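Local coordinates for protein putative aminopeptidase (Leishmania major, PDB 5NTH) that probably works as a manganese-dependent leucyl aminopeptidase of the M17 family, releasing amino acids from the N-terminal ends of peptides, and here binds actinonin, at residues Tyr96-Val101 with Cys128-Glu133; Leu279-Pro284 with Arg337-Gln342; Cys330-Val335 with Ile352-Cys357. One frame throughout, in Å; residues are numbered along the deposited sequence.

Interaction 1 of 3, residues Tyr96-Val101 with Cys128-Glu133; sequences YTEVMV and CGSVEE
The flat group in this contact is the carboxylate of Glu98, and Ser130 meets it at a single oxygen. Ser130 OG gives its hydrogen to Glu98 OE1 at 2.8 Å, and OE1 accepts it through its syn lone pair, the one on the side of the other carboxylate oxygen. Of the two carboxylate oxygens OE1 is the one bonded; Glu98 OE2 stands 4.2 Å from Ser130 OG. Behind the hydroxyl, Ser130 CB comes to 3.6 Å from Glu98 OE1 and adds a little packing. The reach comes mostly from the glutamate. Its CG lies anti to the backbone N (chi1 -170°) and the chain runs on extended, which spans two backbones whose nearest CA atoms, those of Glu98 and Ser130, are 9.0 Å apart. Only 61 Å² of surface is buried, so this is one polar bond at the surface rather than a packed interface. OE1 also has a weak hydrogen bond with His46 ND1; two groups therefore hold the same oxygen and should limit the swing of the carboxylate. On the serine side, Val131 N bonds back to Cys128 O at 3.2 Å, a turn that carries Ser130 at its bend. Glu98 sits on strand 97-103 of the N-terminal domain, which belongs to the macro-domain clan. That strand lies between the parallel strand 46-51 and the antiparallel strand 83-88, with Val99 and Val101 packing on helix 69-77, while Ser130 occupies the loop leading from helix 117-127 to strand 137-142.

Interaction 2 of 3, residues Leu279-Pro284 with Arg337-Gln342; sequences LRYRNP and RSMKMQ
Tyr281, near the end of a strand, and Asn283, just beyond it, meet Met339 and Lys340 in the last turns of a helix. The polar part is one hydrogen bond: Lys340 NZ donates to Tyr281 OH at 3.0 Å. The lysine runs extended until its last torsion, where a bend (chi4 -52°) brings the ammonium to the phenol. It arrives obliquely to the ring, and NZ is also 3.5 Å from Tyr281 CZ. The second kind of contact is Met-aromatic. Met339 SD lies 5.3 Å from the centroid of the Tyr281 ring and 87° off its normal, hence at the edge, and the bend at chi3 (-62°) folds the methyl back to the same rim. There Met339 CE touches Tyr281 CD2 at 3.3 Å, a tight approach close to the ring plane. The two side chains lie alongside each other, the tyrosine extending from the strand and the methionine from the helix. A third, looser contact sets the amide of Asn283 beside the thioether, with ND2 3.6 Å from Met339 SD. The amide itself is fixed by the strand's surroundings: OD1 accepts from Asn285 N, and ND2 bonds to Ile349 O. Strand 275-282 and helix 323-341 of the catalytic domain are thus joined near the surface, away from the manganese site. Chemically the contact is graded, with sulfur and methyl buried at the ring edge and the lysine at the exposed end, where its positive charge would probably lower the pKa of the phenol somewhat.

Interaction 3 of 3, residues Cys330-Val335 with Ile352-Cys357; sequences CAFIAV and ISVTLC
Val335, which packs against Ile352, has its backbone N bonded to Ala331 O at 2.9 Å, a regular helical bond within the turn that faces the sheet. No hydrogen bond crosses to the strand; the meeting is wholly apolar. Phe332 carries most of it. With CG anti to the backbone N (chi1 177°), its ring reaches from the helix toward the strand, and Val354 CG1 rests on one face, 3.8 Å from the centroid and 25° off the normal, a CH-pi contact. The methyl is offset toward the rim, so its closest ring atom is Phe332 CG, at 3.5 Å. Helix 323-341 belongs to a beta-alpha-beta crossover, linking the parallel neighbours 291-300 and 349-361 of the large sheet of the catalytic domain. Over these residues the helix axis passes 9.0 Å from the strand and runs close to antiparallel, at 156°. Ile352 divides its branches: CG2 approaches Phe332 CE1 at 3.8 Å, oblique to the ring, while CD1 comes to 4.2 Å from Val335 CG1. Leu279 of the adjoining strand also packs on Phe332 and Val354, and Leu535 of helix 528-536 covers Ile352. On the strand's other side, Thr355 and Cys357 pack on helix 391-404. The side chain of Val354 is about 11 Å from that of Lys298, a manganese ligand.

In the fold
Starting from the N terminus, interaction 1 comes first and closes a loop: strand 97-103, helix 117-127 and the turn after it, all in the N-terminal domain. It is finished before interaction 2 opens in the catalytic domain, and the centres of the two lie about 39 Å apart. Interactions 2 and 3, closing loops of 52 and 16 residues, cross along the chain, their segments alternating as 279-284, 330-335, 337-342 and 352-357. Both use helix 323-341, and both reach neighbouring strands of one sheet. They also touch directly, with Leu279 O 2.6 Å from Val354 N in a probable hydrogen bond. Together they seat the helix's C-terminal half on strands 275-282 and 349-361.

Interaction 1 of 3, residues Tyr96-Val101 with Cys128-Glu133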
loop_
_atom_site.group_PDB
_atom_site.type_symbol
_atom_site.label_atom_id
_atom_site.label_comp_id
_atom_site.label_asym_id
_atom_site.label_seq_id
_atom_site.Cartn_x
_atom_site.Cartn_y
_atom_site.Cartn_z
ATOM N N TYR A 96 9.281 0.848 -57.497
ATOM C CA TYR A 96 8.441 0.012 -56.635
ATOM C C TYR A 96 7.578 0.871 -55.698
ATOM O O TYR A 96 7.940 1.997 -55.346
ATOM C CB TYR A 96 9.304 -0.971 -55.862
ATOM C CG TYR A 96 9.739 -2.177 -56.673
ATOM C CD1 TYR A 96 10.799 -2.093 -57.584
ATOM C CD2 TYR A 96 9.097 -3.410 -56.526
ATOM C CE1 TYR A 96 11.211 -3.207 -58.317
ATOM C CE2 TYR A 96 9.504 -4.531 -57.252
ATOM C CZ TYR A 96 10.563 -4.431 -58.140
ATOM O OH TYR A 96 10.954 -5.547 -58.856
ATOM N N THR A 97 6.411 0.341 -55.355
ATOM C CA THR A 97 5.421 1.034 -54.536
ATOM C C THR A 97 5.119 0.113 -53.364
ATOM O O THR A 97 5.081 -1.111 -53.538
ATOM C CB THR A 97 4.137 1.292 -55.359
ATOM O OG1 THR A 97 4.432 2.161 -56.450
ATOM C CG2 THR A 97 3.008 1.931 -54.537
ATOM N N GLU A 98 4.920 0.663 -52.174
ATOM C CA GLU A 98 4.570 -0.195 -51.052
ATOM C C GLU A 98 3.046 -0.263 -50.964
ATOM O O GLU A 98 2.355 0.763 -50.859
ATOM C CB GLU A 98 5.193 0.297 -49.739
ATOM C CG GLU A 98 5.063 -0.685 -48.570
ATOM C CD GLU A 98 5.897 -0.283 -47.355
ATOM O OE1 GLU A 98 5.378 0.474 -46.530
ATOM O OE2 GLU A 98 7.067 -0.741 -47.213
ATOM N N VAL A 99 2.538 -1.485 -51.017
ATOM C CA VAL A 99 1.121 -1.736 -50.872
ATOM C C VAL A 99 0.826 -2.586 -49.639
ATOM O O VAL A 99 1.328 -3.725 -49.502
ATOM C CB VAL A 99 0.553 -2.461 -52.092
ATOM C CG1 VAL A 99 -0.972 -2.485 -52.027
ATOM C CG2 VAL A 99 1.008 -1.755 -53.351
ATOM N N MET A 100 -0.023 -2.048 -48.767
ATOM C CA MET A 100 -0.470 -2.776 -47.599
ATOM C C MET A 100 -1.982 -2.972 -47.734
ATOM O O MET A 100 -2.714 -2.082 -48.154
ATOM C CB MET A 100 -0.008 -2.048 -46.319
ATOM C CG MET A 100 -0.723 -2.468 -45.034
ATOM S SD MET A 100 -0.045 -1.883 -43.441
ATOM C CE MET A 100 -1.506 -1.990 -42.376
ATOM N N VAL A 101 -2.419 -4.174 -47.413
ATOM C CA VAL A 101 -3.775 -4.588 -47.630
ATOM C C VAL A 101 -4.331 -5.139 -46.330
ATOM O O VAL A 101 -3.825 -6.164 -45.840
ATOM C CB VAL A 101 -3.831 -5.703 -48.660
ATOM C CG1 VAL A 101 -5.205 -6.388 -48.673
ATOM C CG2 VAL A 101 -3.499 -5.149 -50.032
ATOM N N CYS A 128 1.497 4.239 -41.892
ATOM C CA CYS A 128 2.194 5.518 -41.907
ATOM C C CYS A 128 3.646 5.345 -41.449
ATOM O O CYS A 128 4.478 6.225 -41.700
ATOM C CB CYS A 128 1.478 6.566 -41.050
ATOM S SG CYS A 128 -0.207 6.937 -41.564
ATOM N N GLY A 129 3.963 4.230 -40.787
ATOM C CA GLY A 129 5.260 4.103 -40.119
ATOM C C GLY A 129 6.482 4.070 -41.024
ATOM O O GLY A 129 7.609 4.311 -40.562
ATOM N N SER A 130 6.242 3.747 -42.302
ATOM C CA SER A 130 7.292 3.611 -43.320
ATOM C C SER A 130 7.255 4.741 -44.359
ATOM O O SER A 130 7.980 4.698 -45.335
ATOM C CB SER A 130 7.151 2.244 -44.005
ATOM O OG SER A 130 5.770 1.983 -44.215
ATOM N N VAL A 131 6.417 5.748 -44.146
ATOM C CA VAL A 131 6.299 6.847 -45.087
ATOM C C VAL A 131 7.387 7.863 -44.767
ATOM O O VAL A 131 7.502 8.326 -43.636
ATOM C CB VAL A 131 4.892 7.479 -45.031
ATOM C CG1 VAL A 131 4.784 8.699 -45.921
ATOM C CG2 VAL A 131 3.850 6.466 -45.451
ATOM N N GLU A 132 8.164 8.227 -45.777
ATOM C CA GLU A 132 9.303 9.129 -45.588
ATOM C C GLU A 132 8.903 10.572 -45.779
ATOM O O GLU A 132 7.855 10.861 -46.348
ATOM C CB GLU A 132 10.429 8.794 -46.552
ATOM C CG GLU A 132 11.292 7.611 -46.146
ATOM C CD GLU A 132 12.102 7.093 -47.339
ATOM O OE1 GLU A 132 13.324 7.373 -47.433
ATOM O OE2 GLU A 132 11.500 6.439 -48.220
ATOM N N GLU A 133 9.763 11.466 -45.293
ATOM C CA GLU A 133 9.519 12.911 -45.310
ATOM C C GLU A 133 9.033 13.353 -46.679
ATOM O O GLU A 133 9.513 12.863 -47.691
ATOM C CB GLU A 133 10.777 13.701 -44.906
ATOM C CG GLU A 133 10.704 15.217 -45.182
ATOM C CD GLU A 133 11.216 16.072 -44.024
ATOM O OE1 GLU A 133 10.404 16.409 -43.118
ATOM O OE2 GLU A 133 12.422 16.424 -44.026
#

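Interaction 2 of 3, residues Leu279-Pro284 with Arg337-Gln342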
loop_
_atom_site.group_PDB
_atom_site.type_symbol
_atom_site.label_atom_id
_atom_site.label_comp_id
_atom_site.label_asym_id
_atom_site.label_seq_id
_atom_site.Cartn_x
_atom_site.Cartn_y
_atom_site.Cartn_z
ATOM N N LEU A 279 -16.943 31.097 -26.412
ATOM C CA LEU A 279 -17.105 31.556 -27.783
ATOM C C LEU A 279 -18.517 31.223 -28.172
ATOM O O LEU A 279 -19.017 30.154 -27.811
ATOM C CB LEU A 279 -16.145 30.830 -28.728
ATOM C CG LEU A 279 -14.723 31.385 -28.762
ATOM C CD1 LEU A 279 -14.019 31.183 -27.435
ATOM C CD2 LEU A 279 -13.910 30.770 -29.893
ATOM N N ARG A 280 -19.155 32.123 -28.915
ATOM C CA ARG A 280 -20.529 31.893 -29.377
ATOM C C ARG A 280 -20.831 32.570 -30.721
ATOM O O ARG A 280 -20.403 33.703 -30.967
ATOM C CB ARG A 280 -21.519 32.364 -28.323
ATOM C CG ARG A 280 -21.364 33.845 -27.978
ATOM C CD ARG A 280 -22.583 34.419 -27.270
ATOM N NE ARG A 280 -23.857 34.012 -27.918
ATOM C CZ ARG A 280 -24.642 34.754 -28.703
ATOM N NH1 ARG A 280 -24.341 36.015 -29.003
ATOM N NH2 ARG A 280 -25.753 34.215 -29.191
ATOM N N TYR A 281 -21.583 31.858 -31.559
ATOM C CA TYR A 281 -22.024 32.326 -32.875
ATOM C C TYR A 281 -23.533 32.265 -32.939
ATOM O O TYR A 281 -24.114 31.229 -32.567
ATOM C CB TYR A 281 -21.470 31.425 -33.972
ATOM C CG TYR A 281 -21.572 31.938 -35.401
ATOM C CD1 TYR A 281 -21.051 33.173 -35.773
ATOM C CD2 TYR A 281 -22.115 31.138 -36.403
ATOM C CE1 TYR A 281 -21.102 33.612 -37.111
ATOM C CE2 TYR A 281 -22.185 31.552 -37.741
ATOM C CZ TYR A 281 -21.683 32.799 -38.104
ATOM O OH TYR A 281 -21.749 33.211 -39.436
ATOM N N ARG A 282 -24.146 33.385 -33.359
ATOM C CA ARG A 282 -25.503 33.387 -33.901
ATOM C C ARG A 282 -25.415 33.101 -35.389
ATOM O O ARG A 282 -24.713 33.799 -36.139
ATOM C CB ARG A 282 -26.246 34.709 -33.694
ATOM C CG ARG A 282 -27.727 34.694 -34.207
ATOM C CD ARG A 282 -28.533 35.944 -33.818
ATOM N NE ARG A 282 -28.048 36.380 -32.497
ATOM C CZ ARG A 282 -28.678 36.283 -31.315
ATOM N NH1 ARG A 282 -28.018 36.685 -30.218
ATOM N NH2 ARG A 282 -29.939 35.834 -31.202
ATOM N N ASN A 283 -26.153 32.076 -35.805
ATOM C CA ASN A 283 -26.195 31.655 -37.190
ATOM C C ASN A 283 -27.117 32.609 -37.961
ATOM O O ASN A 283 -28.319 32.698 -37.649
ATOM C CB ASN A 283 -26.684 30.208 -37.274
ATOM C CG ASN A 283 -26.630 29.655 -38.675
ATOM O OD1 ASN A 283 -26.235 30.349 -39.620
ATOM N ND2 ASN A 283 -27.031 28.395 -38.824
ATOM N N PRO A 284 -26.565 33.324 -38.963
ATOM C CA PRO A 284 -27.442 34.219 -39.709
ATOM C C PRO A 284 -28.458 33.488 -40.561
ATOM O O PRO A 284 -29.509 34.059 -40.809
ATOM C CB PRO A 284 -26.490 35.019 -40.610
ATOM C CG PRO A 284 -25.095 34.645 -40.211
ATOM C CD PRO A 284 -25.188 33.330 -39.493
ATOM N N ARG A 337 -17.347 26.463 -39.084
ATOM C CA ARG A 337 -16.743 26.492 -40.413
ATOM C C ARG A 337 -17.706 25.953 -41.445
ATOM O O ARG A 337 -17.740 26.445 -42.576
ATOM C CB ARG A 337 -15.454 25.678 -40.450
ATOM C CG ARG A 337 -14.253 26.545 -40.195
ATOM C CD ARG A 337 -12.988 25.751 -39.963
ATOM N NE ARG A 337 -11.823 26.637 -39.809
ATOM C CZ ARG A 337 -10.633 26.249 -39.353
ATOM N NH1 ARG A 337 -10.400 24.983 -38.988
ATOM N NH2 ARG A 337 -9.671 27.141 -39.241
ATOM N N SER A 338 -18.460 24.920 -41.069
ATOM C CA SER A 338 -19.428 24.322 -41.963
ATOM C C SER A 338 -20.583 25.338 -42.251
ATOM O O SER A 338 -21.004 25.546 -43.398
ATOM C CB SER A 338 -19.918 22.998 -41.370
ATOM O OG SER A 338 -20.897 22.369 -42.204
ATOM N N MET A 339 -21.055 25.994 -41.197
ATOM C CA MET A 339 -22.053 27.064 -41.299
ATOM C C MET A 339 -21.658 28.155 -42.298
ATOM O O MET A 339 -22.485 28.599 -43.086
ATOM C CB MET A 339 -22.336 27.687 -39.917
ATOM C CG MET A 339 -23.198 26.806 -39.051
ATOM S SD MET A 339 -23.733 27.572 -37.520
ATOM C CE MET A 339 -22.208 27.864 -36.735
ATOM N N LYS A 340 -20.400 28.562 -42.267
ATOM C CA LYS A 340 -19.879 29.564 -43.193
ATOM C C LYS A 340 -19.707 29.065 -44.631
ATOM O O LYS A 340 -19.591 29.874 -45.551
ATOM C CB LYS A 340 -18.542 30.077 -42.683
ATOM C CG LYS A 340 -18.667 30.848 -41.385
ATOM C CD LYS A 340 -17.419 31.667 -41.152
ATOM C CE LYS A 340 -17.537 32.549 -39.923
ATOM N NZ LYS A 340 -18.762 33.384 -39.896
ATOM N N MET A 341 -19.682 27.745 -44.810
ATOM C CA MET A 341 -19.586 27.117 -46.139
ATOM C C MET A 341 -20.879 27.116 -46.981
ATOM O O MET A 341 -20.814 27.422 -48.166
ATOM C CB MET A 341 -19.051 25.688 -46.010
ATOM C CG MET A 341 -17.548 25.634 -45.781
ATOM S SD MET A 341 -16.926 24.091 -45.084
ATOM C CE MET A 341 -17.950 22.966 -46.022
ATOM N N GLN A 342 -22.017 26.731 -46.406
ATOM C CA GLN A 342 -23.302 26.771 -47.126
ATOM C C GLN A 342 -24.483 27.168 -46.214
ATOM O O GLN A 342 -24.501 26.866 -45.016
ATOM C CB GLN A 342 -23.594 25.435 -47.852
ATOM C CG GLN A 342 -23.263 25.403 -49.350
ATOM C CD GLN A 342 -22.869 24.001 -49.849
ATOM O OE1 GLN A 342 -21.689 23.723 -50.163
ATOM N NE2 GLN A 342 -23.852 23.101 -49.903
#

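Interaction 3 of 3, residues Cys330-Val335 with Ile352-Cys357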
loop_
_atom_site.group_PDB
_atom_site.type_symbol
_atom_site.label_atom_id
_atom_site.label_comp_id
_atom_site.label_asym_id
_atom_site.label_seq_id
_atom_site.Cartn_x
_atom_site.Cartn_y
_atom_site.Cartn_z
ATOM N N CYS A 330 -12.793 22.358 -30.559
ATOM C CA CYS A 330 -12.531 22.074 -31.957
ATOM C C CYS A 330 -13.801 21.643 -32.709
ATOM O O CYS A 330 -13.894 21.880 -33.897
ATOM C CB CYS A 330 -11.457 20.997 -32.121
ATOM S SG CYS A 330 -9.841 21.426 -31.482
ATOM N N ALA A 331 -14.752 20.993 -32.048
ATOM C CA ALA A 331 -16.085 20.798 -32.630
ATOM C C ALA A 331 -16.760 22.127 -32.942
ATOM O O ALA A 331 -17.267 22.319 -34.058
ATOM C CB ALA A 331 -16.972 19.975 -31.738
ATOM N N PHE A 332 -16.761 23.062 -32.002
ATOM C CA PHE A 332 -17.252 24.436 -32.306
ATOM C C PHE A 332 -16.681 25.011 -33.619
ATOM O O PHE A 332 -17.415 25.552 -34.437
ATOM C CB PHE A 332 -16.949 25.380 -31.160
ATOM C CG PHE A 332 -17.339 26.810 -31.404
ATOM C CD1 PHE A 332 -18.635 27.233 -31.186
ATOM C CD2 PHE A 332 -16.389 27.743 -31.757
ATOM C CE1 PHE A 332 -18.982 28.569 -31.355
ATOM C CE2 PHE A 332 -16.717 29.068 -31.925
ATOM C CZ PHE A 332 -18.025 29.488 -31.743
ATOM N N ILE A 333 -15.383 24.843 -33.821
ATOM C CA ILE A 333 -14.669 25.412 -34.962
ATOM C C ILE A 333 -15.155 24.802 -36.254
ATOM O O ILE A 333 -15.417 25.531 -37.207
ATOM C CB ILE A 333 -13.162 25.185 -34.800
ATOM C CG1 ILE A 333 -12.690 26.079 -33.653
ATOM C CG2 ILE A 333 -12.395 25.455 -36.101
ATOM C CD1 ILE A 333 -11.211 25.965 -33.335
ATOM N N ALA A 334 -15.258 23.477 -36.268
ATOM C CA ALA A 334 -15.679 22.732 -37.432
ATOM C C ALA A 334 -17.135 23.038 -37.810
ATOM O O ALA A 334 -17.449 23.287 -38.985
ATOM C CB ALA A 334 -15.525 21.263 -37.168
ATOM N N VAL A 335 -18.008 23.009 -36.807
ATOM C CA VAL A 335 -19.405 23.378 -36.981
ATOM C C VAL A 335 -19.533 24.778 -37.539
ATOM O O VAL A 335 -20.121 24.953 -38.581
ATOM C CB VAL A 335 -20.193 23.318 -35.681
ATOM C CG1 VAL A 335 -21.558 23.946 -35.858
ATOM C CG2 VAL A 335 -20.350 21.868 -35.255
ATOM N N ILE A 352 -24.888 28.786 -31.162
ATOM C CA ILE A 352 -23.967 27.822 -30.570
ATOM C C ILE A 352 -22.932 28.525 -29.718
ATOM O O ILE A 352 -22.424 29.587 -30.068
ATOM C CB ILE A 352 -23.319 26.894 -31.609
ATOM C CG1 ILE A 352 -22.558 25.759 -30.903
ATOM C CG2 ILE A 352 -22.422 27.666 -32.559
ATOM C CD1 ILE A 352 -22.303 24.554 -31.788
ATOM N N SER A 353 -22.627 27.896 -28.595
ATOM C CA SER A 353 -21.812 28.480 -27.534
ATOM C C SER A 353 -20.825 27.412 -27.128
ATOM O O SER A 353 -21.165 26.236 -27.086
ATOM C CB SER A 353 -22.765 28.813 -26.406
ATOM O OG SER A 353 -22.136 28.999 -25.175
ATOM N N VAL A 354 -19.587 27.775 -26.881
ATOM C CA VAL A 354 -18.662 26.800 -26.268
ATOM C C VAL A 354 -17.961 27.466 -25.116
ATOM O O VAL A 354 -17.435 28.560 -25.281
ATOM C CB VAL A 354 -17.647 26.160 -27.255
ATOM C CG1 VAL A 354 -16.818 27.200 -28.014
ATOM C CG2 VAL A 354 -16.748 25.169 -26.513
ATOM N N THR A 355 -17.982 26.803 -23.959
ATOM C CA THR A 355 -17.386 27.335 -22.743
ATOM C C THR A 355 -16.208 26.456 -22.293
ATOM O O THR A 355 -16.352 25.272 -22.008
ATOM C CB THR A 355 -18.441 27.484 -21.634
ATOM O OG1 THR A 355 -19.405 28.462 -22.036
ATOM C CG2 THR A 355 -17.804 27.951 -20.329
ATOM N N LEU A 356 -15.041 27.061 -22.232
ATOM C CA LEU A 356 -13.858 26.371 -21.769
ATOM C C LEU A 356 -13.601 26.666 -20.322
ATOM O O LEU A 356 -13.377 27.826 -19.952
ATOM C CB LEU A 356 -12.662 26.799 -22.590
ATOM C CG LEU A 356 -12.951 26.628 -24.067
ATOM C CD1 LEU A 356 -11.792 27.186 -24.875
ATOM C CD2 LEU A 356 -13.185 25.155 -24.372
ATOM N N CYS A 357 -13.614 25.615 -19.507
ATOM C CA CYS A 357 -13.342 25.786 -18.085
ATOM C C CYS A 357 -11.874 25.587 -17.802
ATOM O O CYS A 357 -11.469 24.474 -17.518
ATOM C CB CYS A 357 -14.158 24.804 -17.279
ATOM S SG CYS A 357 -15.913 24.887 -17.654
#